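Local coordinates for putative aminotransferase (Actinomadura melliaura, PDB 4ZWV) that probably transfers an amino group with the help of pyridoxal 5'-phosphate, as a putative sugar aminotransferase in the biosynthesis of the aminopentose of indolocarbazole AT2433, at the interface of chains A and B. Residues are numbered along the deposited sequence; one frame, centred on the assembly and turned at random. Chains: chain A/B, Putative aminotransferase.

The interface of chains A and B. Residues chain A 216-217, 219, 236-238; chain B 58, 84, 86, 89-90.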
ATOM      1  N   PHE A 216      -2.828   4.622   9.432  1.00  8.26           N
ATOM      2  CA  PHE A 216      -1.477   5.181   9.483  1.00  8.96           C
ATOM      3  C   PHE A 216      -0.775   4.654  10.736  1.00  8.46           C
ATOM      4  O   PHE A 216      -0.551   5.390  11.708  1.00  9.07           O
ATOM      5  CB  PHE A 216      -1.489   6.720   9.457  1.00 10.06           C
ATOM      6  CG  PHE A 216      -0.107   7.324   9.380  1.00 10.91           C
ATOM      7  CD1 PHE A 216       0.618   7.264   8.204  1.00 11.26           C
ATOM      8  CD2 PHE A 216       0.468   7.924  10.490  1.00 10.78           C
ATOM      9  CE1 PHE A 216       1.900   7.800   8.126  1.00 11.54           C
ATOM     10  CE2 PHE A 216       1.749   8.464  10.426  1.00 12.47           C
ATOM     11  CZ  PHE A 216       2.465   8.402   9.237  1.00 12.25           C
ATOM     12  N   TYR A 217      -0.483   3.357  10.707  1.00  9.18           N
ATOM     13  CA  TYR A 217       0.346   2.686  11.709  1.00  8.50           C
ATOM     14  C   TYR A 217      -0.231   2.682  13.117  1.00 10.91           C
ATOM     15  O   TYR A 217       0.465   2.298  14.051  1.00  9.36           O
ATOM     16  CB  TYR A 217       1.734   3.322  11.768  1.00  8.74           C
ATOM     17  CG  TYR A 217       2.467   3.383  10.453  1.00  8.49           C
ATOM     18  CD1 TYR A 217       2.995   2.234   9.872  1.00 11.28           C
ATOM     19  CD2 TYR A 217       2.635   4.592   9.800  1.00  9.33           C
ATOM     20  CE1 TYR A 217       3.690   2.290   8.656  1.00 10.12           C
ATOM     21  CE2 TYR A 217       3.324   4.667   8.582  1.00  9.73           C
ATOM     22  CZ  TYR A 217       3.847   3.509   8.027  1.00 11.20           C
ATOM     23  OH  TYR A 217       4.553   3.596   6.843  1.00  9.76           O
ATOM     24  N   ILE A 219      -0.897   5.417  14.568  1.00 10.19           N
ATOM     25  CA  ILE A 219      -0.347   6.663  15.103  1.00  8.54           C
ATOM     26  C   ILE A 219      -1.352   7.803  14.961  1.00 12.93           C
ATOM     27  O   ILE A 219      -1.809   8.113  13.856  1.00 13.70           O
ATOM     28  CB  ILE A 219       0.978   7.032  14.390  1.00  9.57           C
ATOM     29  CG1 ILE A 219       2.047   5.964  14.678  1.00 10.57           C
ATOM     30  CG2 ILE A 219       1.465   8.410  14.831  1.00 13.96           C
ATOM     31  CD1 ILE A 219       3.341   6.127  13.880  1.00 10.93           C
ATOM     32  N   GLY A 236      -0.987  -0.718  12.599  1.00  9.38           N
ATOM     33  CA  GLY A 236      -1.496  -0.639  11.240  1.00  9.46           C
ATOM     34  C   GLY A 236      -0.319  -0.512  10.304  1.00  9.14           C
ATOM     35  O   GLY A 236       0.831  -0.487  10.740  1.00  9.19           O
ATOM     36  N   LEU A 237      -0.591  -0.427   9.008  1.00  9.54           N
ATOM     37  CA  LEU A 237       0.472  -0.197   8.034  1.00 10.80           C
ATOM     38  C   LEU A 237       0.302   1.178   7.398  1.00  8.64           C
ATOM     39  O   LEU A 237      -0.316   2.061   7.987  1.00  9.75           O
ATOM     40  CB  LEU A 237       0.481  -1.301   6.968  1.00 11.81           C
ATOM     41  CG  LEU A 237       0.793  -2.692   7.529  1.00  9.30           C
ATOM     42  CD1 LEU A 237       0.746  -3.764   6.433  1.00 10.89           C
ATOM     43  CD2 LEU A 237       2.168  -2.676   8.191  1.00  9.85           C
ATOM     44  N   LYS A 238       0.902   1.386   6.225  1.00  8.99           N
ATOM     45  CA  LYS A 238       0.751   2.662   5.526  1.00 10.23           C
ATOM     46  C   LYS A 238      -0.419   2.510   4.560  1.00 11.55           C
ATOM     47  O   LYS A 238      -0.250   2.334   3.351  1.00 13.13           O
ATOM     48  CB  LYS A 238       2.034   3.048   4.789  1.00 11.09           C
ATOM     49  CG  LYS A 238       2.033   4.450   4.249  1.00 15.55           C
ATOM     50  CD  LYS A 238       3.254   4.665   3.375  1.00 21.27           C
ATOM     51  CE  LYS A 238       3.161   5.985   2.672  1.00 32.98           C
ATOM     52  NZ  LYS A 238       3.149   7.118   3.630  1.00 36.64           N
TER
ATOM     53  N   THR B  58       7.405   0.811   3.420  1.00  7.03           N
ATOM     54  CA  THR B  58       6.609  -0.133   4.198  1.00  8.09           C
ATOM     55  C   THR B  58       6.167  -1.319   3.332  1.00  8.56           C
ATOM     56  O   THR B  58       6.316  -2.477   3.729  1.00  9.32           O
ATOM     57  CB  THR B  58       5.379   0.570   4.800  1.00  8.29           C
ATOM     58  OG1 THR B  58       5.819   1.677   5.599  1.00  7.76           O
ATOM     59  CG2 THR B  58       4.569  -0.388   5.669  1.00 10.63           C
ATOM     60  N   PHE B  84      11.467   3.571  13.015  1.00  8.23           N
ATOM     61  CA  PHE B  84      10.125   4.019  12.713  1.00  9.78           C
ATOM     62  C   PHE B  84       9.204   2.791  12.800  1.00  7.80           C
ATOM     63  O   PHE B  84       9.624   1.668  12.507  1.00  8.23           O
ATOM     64  CB  PHE B  84      10.055   4.680  11.333  1.00  9.34           C
ATOM     65  CG  PHE B  84       8.677   5.143  10.968  1.00  8.98           C
ATOM     66  CD1 PHE B  84       8.025   6.081  11.753  1.00 12.61           C
ATOM     67  CD2 PHE B  84       8.040   4.650   9.845  1.00 10.40           C
ATOM     68  CE1 PHE B  84       6.744   6.512  11.441  1.00 13.45           C
ATOM     69  CE2 PHE B  84       6.745   5.085   9.524  1.00 12.41           C
ATOM     70  CZ  PHE B  84       6.109   6.015  10.323  1.00 13.43           C
ATOM     71  N   ALA B  86       6.942   1.473  11.100  1.00  8.07           N
ATOM     72  CA  ALA B  86       6.755   0.633   9.913  1.00  9.16           C
ATOM     73  C   ALA B  86       7.625  -0.625   9.925  1.00  7.26           C
ATOM     74  O   ALA B  86       7.174  -1.704   9.531  1.00 10.23           O
ATOM     75  CB  ALA B  86       7.032   1.450   8.641  1.00  8.95           C
ATOM     76  N   TRP B  89       5.884  -2.952  12.481  1.00  8.14           N
ATOM     77  CA  TRP B  89       4.505  -3.323  12.209  1.00  7.89           C
ATOM     78  C   TRP B  89       4.427  -4.222  10.977  1.00  8.55           C
ATOM     79  O   TRP B  89       3.528  -5.063  10.891  1.00  8.19           O
ATOM     80  CB  TRP B  89       3.633  -2.091  12.041  1.00  8.57           C
ATOM     81  CG  TRP B  89       3.409  -1.215  13.283  1.00  8.36           C
ATOM     82  CD1 TRP B  89       2.671  -0.066  13.294  1.00  7.87           C
ATOM     83  CD2 TRP B  89       3.888  -1.390  14.648  1.00  9.75           C
ATOM     84  NE1 TRP B  89       2.667   0.497  14.544  1.00  8.35           N
ATOM     85  CE2 TRP B  89       3.403  -0.291  15.394  1.00  8.40           C
ATOM     86  CE3 TRP B  89       4.681  -2.352  15.306  1.00  8.49           C
ATOM     87  CZ2 TRP B  89       3.675  -0.125  16.760  1.00  8.05           C
ATOM     88  CZ3 TRP B  89       4.954  -2.185  16.665  1.00  8.50           C
ATOM     89  CH2 TRP B  89       4.453  -1.076  17.373  1.00  9.11           C
ATOM     90  N   ALA B  90       5.369  -4.086  10.048  1.00  8.35           N
ATOM     91  CA  ALA B  90       5.428  -5.024   8.927  1.00  7.86           C
ATOM     92  C   ALA B  90       5.588  -6.464   9.407  1.00  7.95           C
ATOM     93  O   ALA B  90       5.008  -7.379   8.821  1.00  9.57           O
ATOM     94  CB  ALA B  90       6.560  -4.669   7.987  1.00  8.92           C
TER
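A:Tyr217 sits in a loop with positive phi (64°), a left-handed backbone turn from which its carbonyl and its phenol both point to chain B, where helices 57-66 and 85-93 receive them. Its CG lies anti to the carbonyl carbon, beside the backbone N, and the phenol reaches tip to tip toward B:Thr58. There OH of A:Tyr217 and the hydroxyl OG1 of B:Thr58, which lies in the plane of the phenol ring, are 2.6 Å apart in a hydrogen bond whose donor is not decided. At the other end of the residue the indole NE1 of B:Trp89 donates to the backbone O of A:Tyr217 at 2.9 Å. The carbonyl offers a lone pair in its own plane, but the bond is bent, 132° at the hydrogen.

On its chain B side the ring is packed by carbon. B:Phe84 turns its CE2/CZ edge to the tyrosine face, planes 80° apart, with its CZ 3.6 Å from CE2 of A:Tyr217. The methyl CB of B:Ala86 sits above the CE1 rim of the same face, 3.4 Å from CE1 of A:Tyr217. Within chain A, the carbonyl O of A:Leu237 lies over the opposite face, toward the rim, while A:Phe216 turns a face to CD2, so the ring is held from both subunits. Further along, CD2 of A:Leu237 rests 4.1 Å from CA of B:Ala90.

B:Thr58 belongs to the pyridoxal 5'-phosphate site, so this part of the two-fold dimer interface ties a loop of one subunit to the cofactor pocket of the other and probably helps shape it.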